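Local coordinates for CRISPR-associated protein CasA/Cse1 (PDB 4EJ3) that probably serves as the large subunit of the type I-E CRISPR surveillance complex Cascade, which uses CRISPR RNA to target invading nucleic acids, at residues 44-49 against 94-99; 55-60 against 364-369; 383-388 against 457-462. All coordinates share one frame; numbering follows the deposited sequence.

Contact 1: 44-49 against 94-99; sequences LLRAHE and FPQDPI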
loop_
_atom_site.group_PDB
_atom_site.type_symbol
_atom_site.label_atom_id
_atom_site.label_comp_id
_atom_site.label_asym_id
_atom_site.label_seq_id
_atom_site.Cartn_x
_atom_site.Cartn_y
_atom_site.Cartn_z
ATOM N N LEU A 44 9.925 -2.164 -18.824
ATOM C CA LEU A 44 8.848 -2.969 -19.404
ATOM C C LEU A 44 9.370 -4.058 -20.353
ATOM O O LEU A 44 9.105 -5.252 -20.157
ATOM C CB LEU A 44 7.832 -2.082 -20.129
ATOM C CG LEU A 44 6.972 -1.189 -19.229
ATOM C CD1 LEU A 44 6.002 -0.378 -20.064
ATOM C CD2 LEU A 44 6.226 -2.025 -18.208
ATOM N N LEU A 45 10.112 -3.646 -21.377
ATOM C CA LEU A 45 10.546 -4.571 -22.421
ATOM C C LEU A 45 11.432 -5.700 -21.882
ATOM O O LEU A 45 11.321 -6.833 -22.348
ATOM C CB LEU A 45 11.242 -3.810 -23.557
ATOM C CG LEU A 45 10.320 -2.855 -24.337
ATOM C CD1 LEU A 45 11.031 -2.204 -25.518
ATOM C CD2 LEU A 45 9.058 -3.572 -24.804
ATOM N N ARG A 46 12.268 -5.396 -20.884
ATOM C CA ARG A 46 13.185 -6.383 -20.295
ATOM C C ARG A 46 12.935 -6.647 -18.793
ATOM O O ARG A 46 13.864 -6.798 -18.001
ATOM C CB ARG A 46 14.639 -5.980 -20.619
ATOM C CG ARG A 46 15.096 -6.589 -21.984
ATOM C CD ARG A 46 16.180 -5.814 -22.765
ATOM N NE ARG A 46 15.659 -4.785 -23.687
ATOM C CZ ARG A 46 14.948 -5.002 -24.807
ATOM N NH1 ARG A 46 14.588 -6.232 -25.192
ATOM N NH2 ARG A 46 14.554 -3.960 -25.541
ATOM N N ALA A 47 11.661 -6.771 -18.430
ATOM C CA ALA A 47 11.235 -6.937 -17.034
ATOM C C ALA A 47 11.755 -8.206 -16.323
ATOM O O ALA A 47 11.982 -8.206 -15.106
ATOM C CB ALA A 47 9.710 -6.898 -16.965
ATOM N N HIS A 48 11.928 -9.280 -17.083
ATOM C CA HIS A 48 12.355 -10.577 -16.548
ATOM C C HIS A 48 13.780 -10.593 -16.001
ATOM O O HIS A 48 14.130 -11.486 -15.231
ATOM C CB HIS A 48 12.218 -11.665 -17.623
ATOM C CG HIS A 48 12.822 -11.291 -18.940
ATOM N ND1 HIS A 48 12.115 -10.616 -19.914
ATOM C CD2 HIS A 48 14.065 -11.485 -19.439
ATOM C CE1 HIS A 48 12.899 -10.410 -20.957
ATOM N NE2 HIS A 48 14.087 -10.929 -20.697
ATOM N N GLU A 49 14.596 -9.620 -16.400
ATOM C CA GLU A 49 15.984 -9.539 -15.939
ATOM C C GLU A 49 16.146 -8.898 -14.563
ATOM O O GLU A 49 17.250 -8.871 -14.037
ATOM C CB GLU A 49 16.842 -8.743 -16.941
ATOM C CG GLU A 49 16.962 -9.345 -18.351
ATOM C CD GLU A 49 17.985 -8.600 -19.211
ATOM O OE1 GLU A 49 17.602 -8.097 -20.306
ATOM O OE2 GLU A 49 19.168 -8.521 -18.782
ATOM N N PHE A 94 5.722 -10.148 -22.413
ATOM C CA PHE A 94 4.448 -9.735 -23.033
ATOM C C PHE A 94 4.674 -9.179 -24.435
ATOM O O PHE A 94 5.795 -8.816 -24.771
ATOM C CB PHE A 94 3.604 -8.752 -22.168
ATOM C CG PHE A 94 4.378 -7.965 -21.151
ATOM C CD1 PHE A 94 5.445 -7.169 -21.527
ATOM C CD2 PHE A 94 3.998 -7.984 -19.813
ATOM C CE1 PHE A 94 6.145 -6.445 -20.583
ATOM C CE2 PHE A 94 4.693 -7.253 -18.872
ATOM C CZ PHE A 94 5.767 -6.485 -19.258
ATOM N N PRO A 95 3.599 -9.107 -25.251
ATOM C CA PRO A 95 3.728 -8.613 -26.614
ATOM C C PRO A 95 4.598 -7.369 -26.642
ATOM O O PRO A 95 4.277 -6.357 -26.019
ATOM C CB PRO A 95 2.287 -8.275 -27.008
ATOM C CG PRO A 95 1.459 -9.159 -26.169
ATOM C CD PRO A 95 2.185 -9.282 -24.876
ATOM N N GLN A 96 5.699 -7.454 -27.362
ATOM C CA GLN A 96 6.714 -6.438 -27.275
ATOM C C GLN A 96 6.462 -5.280 -28.250
ATOM O O GLN A 96 6.669 -4.115 -27.902
ATOM C CB GLN A 96 8.081 -7.081 -27.480
ATOM C CG GLN A 96 9.209 -6.279 -26.895
ATOM C CD GLN A 96 10.170 -7.111 -26.084
ATOM O OE1 GLN A 96 11.362 -7.146 -26.382
ATOM N NE2 GLN A 96 9.663 -7.771 -25.036
ATOM N N ASP A 97 5.977 -5.592 -29.446
ATOM C CA ASP A 97 5.758 -4.560 -30.455
ATOM C C ASP A 97 4.738 -3.508 -30.000
ATOM O O ASP A 97 4.987 -2.319 -30.138
ATOM C CB ASP A 97 5.359 -5.178 -31.811
ATOM C CG ASP A 97 6.460 -6.071 -32.410
ATOM O OD1 ASP A 97 7.635 -5.987 -31.968
ATOM O OD2 ASP A 97 6.146 -6.866 -33.329
ATOM N N PRO A 98 3.599 -3.934 -29.439
ATOM C CA PRO A 98 2.628 -2.926 -29.023
ATOM C C PRO A 98 3.106 -2.032 -27.875
ATOM O O PRO A 98 2.552 -0.947 -27.701
ATOM C CB PRO A 98 1.408 -3.756 -28.591
ATOM C CG PRO A 98 1.607 -5.095 -29.192
ATOM C CD PRO A 98 3.089 -5.294 -29.206
ATOM N N ILE A 99 4.100 -2.472 -27.100
ATOM C CA ILE A 99 4.720 -1.614 -26.087
ATOM C C ILE A 99 5.543 -0.545 -26.796
ATOM O O ILE A 99 5.439 0.634 -26.484
ATOM C CB ILE A 99 5.621 -2.410 -25.090
ATOM C CG1 ILE A 99 4.799 -3.426 -24.286
ATOM C CG2 ILE A 99 6.344 -1.481 -24.127
ATOM C CD1 ILE A 99 3.624 -2.830 -23.552
#

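Contact 2: 55-60 against 364-369; sequences TPSPLE and LDIRRE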
loop_
_atom_site.group_PDB
_atom_site.type_symbol
_atom_site.label_atom_id
_atom_site.label_comp_id
_atom_site.label_asym_id
_atom_site.label_seq_id
_atom_site.Cartn_x
_atom_site.Cartn_y
_atom_site.Cartn_z
ATOM N N THR A 55 13.432 0.112 -3.787
ATOM C CA THR A 55 13.512 1.453 -3.238
ATOM C C THR A 55 13.197 1.437 -1.750
ATOM O O THR A 55 12.362 0.644 -1.291
ATOM C CB THR A 55 12.558 2.409 -3.962
ATOM O OG1 THR A 55 12.651 3.702 -3.362
ATOM C CG2 THR A 55 11.109 1.908 -3.892
ATOM N N PRO A 56 13.884 2.288 -0.980
ATOM C CA PRO A 56 13.608 2.371 0.453
ATOM C C PRO A 56 12.197 2.869 0.779
ATOM O O PRO A 56 11.624 2.462 1.780
ATOM C CB PRO A 56 14.654 3.371 0.955
ATOM C CG PRO A 56 15.720 3.381 -0.082
ATOM C CD PRO A 56 15.046 3.105 -1.373
ATOM N N SER A 57 11.649 3.746 -0.055
ATOM C CA SER A 57 10.317 4.289 0.170
ATOM C C SER A 57 9.263 3.344 -0.374
ATOM O O SER A 57 9.231 3.097 -1.576
ATOM C CB SER A 57 10.149 5.638 -0.517
ATOM O OG SER A 57 8.794 6.032 -0.495
ATOM N N PRO A 58 8.379 2.836 0.497
ATOM C CA PRO A 58 7.310 1.968 0.013
ATOM C C PRO A 58 6.333 2.720 -0.885
ATOM O O PRO A 58 5.665 2.104 -1.706
ATOM C CB PRO A 58 6.595 1.520 1.301
ATOM C CG PRO A 58 7.467 1.943 2.417
ATOM C CD PRO A 58 8.247 3.098 1.935
ATOM N N LEU A 59 6.252 4.036 -0.704
ATOM C CA LEU A 59 5.423 4.887 -1.540
ATOM C C LEU A 59 5.977 4.962 -2.955
ATOM O O LEU A 59 5.219 4.890 -3.905
ATOM C CB LEU A 59 5.305 6.294 -0.936
ATOM C CG LEU A 59 4.692 6.372 0.468
ATOM C CD1 LEU A 59 4.351 7.810 0.822
ATOM C CD2 LEU A 59 3.470 5.485 0.594
ATOM N N GLU A 60 7.294 5.090 -3.090
ATOM C CA GLU A 60 7.939 5.057 -4.405
ATOM C C GLU A 60 7.700 3.734 -5.130
ATOM O O GLU A 60 7.284 3.727 -6.284
ATOM C CB GLU A 60 9.447 5.295 -4.281
ATOM C CG GLU A 60 9.807 6.736 -3.962
ATOM C CD GLU A 60 11.301 7.011 -4.047
ATOM O OE1 GLU A 60 11.711 8.177 -3.821
ATOM O OE2 GLU A 60 12.065 6.067 -4.341
ATOM N N LEU A 364 1.804 10.063 9.611
ATOM C CA LEU A 364 2.517 9.551 10.775
ATOM C C LEU A 364 3.635 8.570 10.423
ATOM O O LEU A 364 4.652 8.529 11.114
ATOM C CB LEU A 364 1.529 8.905 11.758
ATOM C CG LEU A 364 0.795 9.911 12.660
ATOM C CD1 LEU A 364 -0.615 9.449 13.022
ATOM C CD2 LEU A 364 1.613 10.189 13.912
ATOM N N ASP A 365 3.450 7.777 9.366
ATOM C CA ASP A 365 4.438 6.754 8.990
ATOM C C ASP A 365 4.229 6.190 7.568
ATOM O O ASP A 365 3.126 6.249 7.022
ATOM C CB ASP A 365 4.405 5.607 10.019
ATOM C CG ASP A 365 5.733 4.857 10.118
ATOM O OD1 ASP A 365 6.782 5.404 9.699
ATOM O OD2 ASP A 365 5.727 3.714 10.626
ATOM N N ILE A 366 5.302 5.660 6.980
ATOM C CA ILE A 366 5.230 4.912 5.720
ATOM C C ILE A 366 5.740 3.482 5.919
ATOM O O ILE A 366 6.866 3.264 6.380
ATOM C CB ILE A 366 6.002 5.608 4.556
ATOM C CG1 ILE A 366 7.490 5.769 4.864
ATOM C CG2 ILE A 366 5.402 6.972 4.256
ATOM C CD1 ILE A 366 8.307 6.264 3.673
ATOM N N ARG A 367 4.906 2.505 5.572
ATOM C CA ARG A 367 5.234 1.106 5.823
ATOM C C ARG A 367 5.156 0.169 4.630
ATOM O O ARG A 367 4.391 0.367 3.685
ATOM C CB ARG A 367 4.398 0.552 6.985
ATOM C CG ARG A 367 5.149 0.669 8.323
ATOM C CD ARG A 367 4.733 -0.342 9.386
ATOM N NE ARG A 367 3.758 0.219 10.318
ATOM C CZ ARG A 367 2.444 0.020 10.257
ATOM N NH1 ARG A 367 1.901 -0.742 9.306
ATOM N NH2 ARG A 367 1.661 0.585 11.167
ATOM N N ARG A 368 6.014 -0.840 4.698
ATOM C CA ARG A 368 5.986 -1.972 3.812
ATOM C C ARG A 368 5.817 -3.195 4.706
ATOM O O ARG A 368 6.498 -3.325 5.723
ATOM C CB ARG A 368 7.291 -2.048 3.022
ATOM C CG ARG A 368 7.418 -3.278 2.130
ATOM C CD ARG A 368 8.549 -3.146 1.106
ATOM N NE ARG A 368 9.606 -2.273 1.611
ATOM C CZ ARG A 368 10.069 -1.183 1.006
ATOM N NH1 ARG A 368 9.623 -0.813 -0.180
ATOM N NH2 ARG A 368 11.014 -0.462 1.591
ATOM N N GLU A 369 4.890 -4.072 4.346
ATOM C CA GLU A 369 4.732 -5.328 5.056
ATOM C C GLU A 369 4.641 -6.464 4.054
ATOM O O GLU A 369 4.065 -6.311 2.977
ATOM C CB GLU A 369 3.512 -5.286 5.971
ATOM C CG GLU A 369 3.709 -4.328 7.146
ATOM C CD GLU A 369 2.678 -4.491 8.259
ATOM O OE1 GLU A 369 2.206 -5.630 8.480
ATOM O OE2 GLU A 369 2.350 -3.480 8.929
#

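Contact 3: 383-388 against 457-462; sequences EENLEK and EEEASL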
loop_
_atom_site.group_PDB
_atom_site.type_symbol
_atom_site.label_atom_id
_atom_site.label_comp_id
_atom_site.label_asym_id
_atom_site.label_seq_id
_atom_site.Cartn_x
_atom_site.Cartn_y
_atom_site.Cartn_z
ATOM N N GLU A 383 -10.415 -20.308 4.145
ATOM C CA GLU A 383 -11.143 -19.161 4.696
ATOM C C GLU A 383 -11.791 -19.477 6.059
ATOM O O GLU A 383 -11.789 -18.628 6.952
ATOM C CB GLU A 383 -12.194 -18.650 3.694
ATOM C CG GLU A 383 -11.594 -17.968 2.465
ATOM C CD GLU A 383 -12.627 -17.290 1.559
ATOM O OE1 GLU A 383 -13.726 -16.903 2.024
ATOM O OE2 GLU A 383 -12.326 -17.128 0.358
ATOM N N GLU A 384 -12.338 -20.687 6.218
ATOM C CA GLU A 384 -12.909 -21.126 7.511
ATOM C C GLU A 384 -11.811 -21.224 8.563
ATOM O O GLU A 384 -11.995 -20.816 9.709
ATOM C CB GLU A 384 -13.623 -22.478 7.382
ATOM N N ASN A 385 -10.665 -21.756 8.150
ATOM C CA ASN A 385 -9.486 -21.823 9.001
ATOM C C ASN A 385 -9.015 -20.417 9.406
ATOM O O ASN A 385 -8.612 -20.198 10.556
ATOM C CB ASN A 385 -8.358 -22.582 8.287
ATOM C CG ASN A 385 -7.869 -23.796 9.068
ATOM O OD1 ASN A 385 -8.617 -24.417 9.825
ATOM N ND2 ASN A 385 -6.610 -24.147 8.872
ATOM N N LEU A 386 -9.086 -19.474 8.464
ATOM C CA LEU A 386 -8.694 -18.083 8.709
ATOM C C LEU A 386 -9.605 -17.348 9.696
ATOM O O LEU A 386 -9.120 -16.663 10.598
ATOM C CB LEU A 386 -8.668 -17.305 7.394
ATOM C CG LEU A 386 -8.246 -15.838 7.479
ATOM C CD1 LEU A 386 -6.812 -15.714 7.977
ATOM C CD2 LEU A 386 -8.402 -15.188 6.127
ATOM N N GLU A 387 -10.918 -17.467 9.508
ATOM C CA GLU A 387 -11.886 -16.844 10.417
ATOM C C GLU A 387 -11.694 -17.346 11.852
ATOM O O GLU A 387 -11.633 -16.550 12.783
ATOM C CB GLU A 387 -13.328 -17.099 9.945
ATOM C CG GLU A 387 -14.399 -16.386 10.783
ATOM C CD GLU A 387 -15.787 -16.363 10.129
ATOM O OE1 GLU A 387 -16.776 -16.079 10.854
ATOM O OE2 GLU A 387 -15.891 -16.628 8.903
ATOM N N LYS A 388 -11.592 -18.665 12.014
ATOM C CA LYS A 388 -11.306 -19.275 13.319
ATOM C C LYS A 388 -10.056 -18.672 13.969
ATOM O O LYS A 388 -10.101 -18.225 15.117
ATOM C CB LYS A 388 -11.134 -20.804 13.199
ATOM C CG LYS A 388 -12.411 -21.631 13.451
ATOM C CD LYS A 388 -12.340 -23.005 12.757
ATOM C CE LYS A 388 -13.295 -24.041 13.370
ATOM N NZ LYS A 388 -14.737 -23.674 13.222
ATOM N N GLU A 457 -4.099 -23.701 4.321
ATOM C CA GLU A 457 -5.005 -24.638 3.643
ATOM C C GLU A 457 -5.110 -25.964 4.401
ATOM O O GLU A 457 -6.044 -26.743 4.179
ATOM C CB GLU A 457 -4.561 -24.896 2.199
ATOM C CG GLU A 457 -5.719 -25.228 1.262
ATOM C CD GLU A 457 -5.302 -26.019 0.027
ATOM O OE1 GLU A 457 -4.151 -25.858 -0.451
ATOM O OE2 GLU A 457 -6.142 -26.803 -0.471
ATOM N N GLU A 458 -4.156 -26.206 5.300
ATOM C CA GLU A 458 -4.167 -27.404 6.144
ATOM C C GLU A 458 -5.240 -27.195 7.204
ATOM O O GLU A 458 -5.534 -26.054 7.566
ATOM C CB GLU A 458 -2.820 -27.634 6.859
ATOM C CG GLU A 458 -1.543 -27.170 6.140
ATOM C CD GLU A 458 -0.803 -28.278 5.424
ATOM O OE1 GLU A 458 -1.446 -29.063 4.689
ATOM O OE2 GLU A 458 0.436 -28.346 5.588
ATOM N N GLU A 459 -5.828 -28.284 7.696
ATOM C CA GLU A 459 -6.629 -28.207 8.917
ATOM C C GLU A 459 -5.729 -28.588 10.109
ATOM O O GLU A 459 -6.145 -28.482 11.265
ATOM C CB GLU A 459 -7.910 -29.068 8.821
ATOM C CG GLU A 459 -9.193 -28.310 9.262
ATOM C CD GLU A 459 -10.499 -29.103 9.086
ATOM O OE1 GLU A 459 -10.837 -29.503 7.944
ATOM O OE2 GLU A 459 -11.208 -29.298 10.098
ATOM N N ALA A 460 -4.489 -28.992 9.812
ATOM C CA ALA A 460 -3.450 -29.216 10.830
ATOM C C ALA A 460 -2.731 -27.922 11.236
ATOM O O ALA A 460 -1.801 -27.955 12.050
ATOM C CB ALA A 460 -2.428 -30.225 10.323
ATOM N N SER A 461 -3.150 -26.796 10.656
ATOM C CA SER A 461 -2.558 -25.492 10.946
ATOM C C SER A 461 -3.217 -24.837 12.148
ATOM O O SER A 461 -2.553 -24.200 12.967
ATOM C CB SER A 461 -2.739 -24.569 9.748
ATOM O OG SER A 461 -4.091 -24.151 9.630
ATOM N N LEU A 462 -4.533 -24.987 12.236
ATOM C CA LEU A 462 -5.304 -24.344 13.286
ATOM C C LEU A 462 -4.728 -24.664 14.662
ATOM O O LEU A 462 -4.825 -23.860 15.587
ATOM C CB LEU A 462 -6.770 -24.780 13.195
ATOM C CG LEU A 462 -7.815 -23.954 13.940
ATOM C CD1 LEU A 462 -7.753 -22.495 13.553
ATOM C CD2 LEU A 462 -9.189 -24.525 13.648
#

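Contact 1: 44-49 against 94-99
Leu45, at the end of helix 40-45, pushes its CD2 methyl into the angle between Gln96 and Ile99. Leu45 CD2 lies 3.4 Å from Gln96 CG and 3.5 Å from Ile99 CG2, so one branch of the leucine does nearly all the touching. With CG anti to the carbonyl carbon (chi1 -66°), the leucine runs past Ile99 in the opposite direction and leans obliquely over the start of the Gln96 chain. Gln96 continues beyond this apolar step. Its chain bends at chi2 (133°) and brings the amide to the polar end of the helix, where Gln96 NE2 is 3.3 Å from Leu45 O. Gln96 OE1 is 3.6 Å from Arg46 NH1, with the amide and guanidinium planes steeply inclined at 77°. Phe94 turns its ring edge to the last helical carbonyls: Phe94 CE1 is 3.2 Å from Leu44 O, which lies near the ring plane. Deeper in, Leu44 CD1 approaches Ile99 CG2 at 4.2 Å. Both of these residues also rest on helix 58-75, through Leu72, while Phe94 reaches Trp88 and Leu208. Arg46 is the first residue to leave helical geometry, and a 3-10 turn follows. The arrangement is that of a helix C-terminus packed on the loop and first turn of helix 97-106, with helix 58-75 behind both, in the N-terminal part of Cse1.

Contact 2: 55-60 against 364-369
Arg368 reaches from its strand across Pro58 to the carbonyls that precede helix 58-75. Arg368 CB sits 4.0 Å from Pro58 CB, where the strand and the first turn of the helix come close. CG stands anti to the backbone N (chi1 175°), which sends the chain out along the proline, and a bend at chi3 (28°) then turns the guanidinium toward the carbonyls of Thr55 and Pro56. Pro58 CB lies over one face of the guanidinium and Pro58 CG is offset toward its rim, while Arg368 NH1 is 3.6 Å from Pro58 CA. Arg368 CZ comes within 3.7 Å of Thr55 O. At the tip, Arg368 NH2 donates to Pro56 O over 3.0 Å, a bent bond (134°) that meets the oxygen from above the carbonyl plane; NH1 and NH2 add weak bonds to Thr55 O. NH1 also forms a salt bridge with Glu61, which probably balances the charge. Two residues earlier in the strand, Ile366 CD1 extends to Pro58 CD at 3.6 Å, the two side chains crossing at about a right angle, while Ile366 CG2 meets Leu59 CD1 at 3.7 Å. Ser57 caps the helix, Ser57 OG accepting from Glu60 N at 3.1 Å. Strand 362-372 lies at the edge, within this chain, of a three-stranded antiparallel sheet, hydrogen-bonded to strand 350-359. Helix 58-75 begins against the side chains of this strand, with Leu59 continuing to Val171 and Phe175 of helix 162-175.

Contact 3: 383-388 against 457-462
Glu458 O, a backbone carbonyl of the turn before helix 461-484, is approached by two side chains: Ser461 OG, which donates a hydrogen bond to it over 3.2 Å, and the amide of Asn385 from helix 380-411. The Ser461 hydroxyl comes in from above the carbonyl plane, 49° out of it, and so ties the turn to the first residues of the helix. Its OG reaches back because it lies between the backbone N and the carbonyl carbon (chi1 73°). Asn385 ND2 points into the same place, near both Glu458 O and Ser461 OG, but the angles there are poor and neither pair counts as a hydrogen bond. A weak bond from ND2 goes instead to Val456 O, farther back in the connecting segment. At the other end of the amide, OD1 faces carbon atoms of Leu462 and Glu459: Asn385 OD1 is 3.9 Å from Leu462 CB, and Glu459 CG stands 4.0 Å from Asn385 OD1. Leu462 carries the rest of the contact. Leu462 CD2 touches Lys388 CD at 3.6 Å and Leu462 CD1 lies 3.8 Å from Lys388 CB, so the two methyls lie against successive parts of the lysine chain, which the leucine crosses at about a right angle. A bend at chi4 then takes the ammonium end away. Nearby, Ser461 touches Phe452 and Leu386 touches Phe453, both on helix 437-454. The contact joins the start of helix 461-484 to helix 380-411 in the C-terminal four-helix bundle known for Cse1.

Overall arrangement
The three contacts are separate, none touching another. Contacts 1 and 2 have centres about 27 Å apart and alternate along the chain: residues 44-49 and 55-60 come first, then 94-99, and 364-369 much later. Helix 58-75 connects them, since it begins in contact 2 and its later residues pack on Leu44 and Ile99 of contact 1. Contact 3 follows in series, its centre about 31 Å from that of contact 2 and about 39 Å from that of contact 1. Strand 362-372 leads on to helix 380-411. Contact 2 thus ties the N-terminal part to the sheet that leads into the C-terminal helices, whereas contacts 1 and 3 lie in separate regions on the periphery.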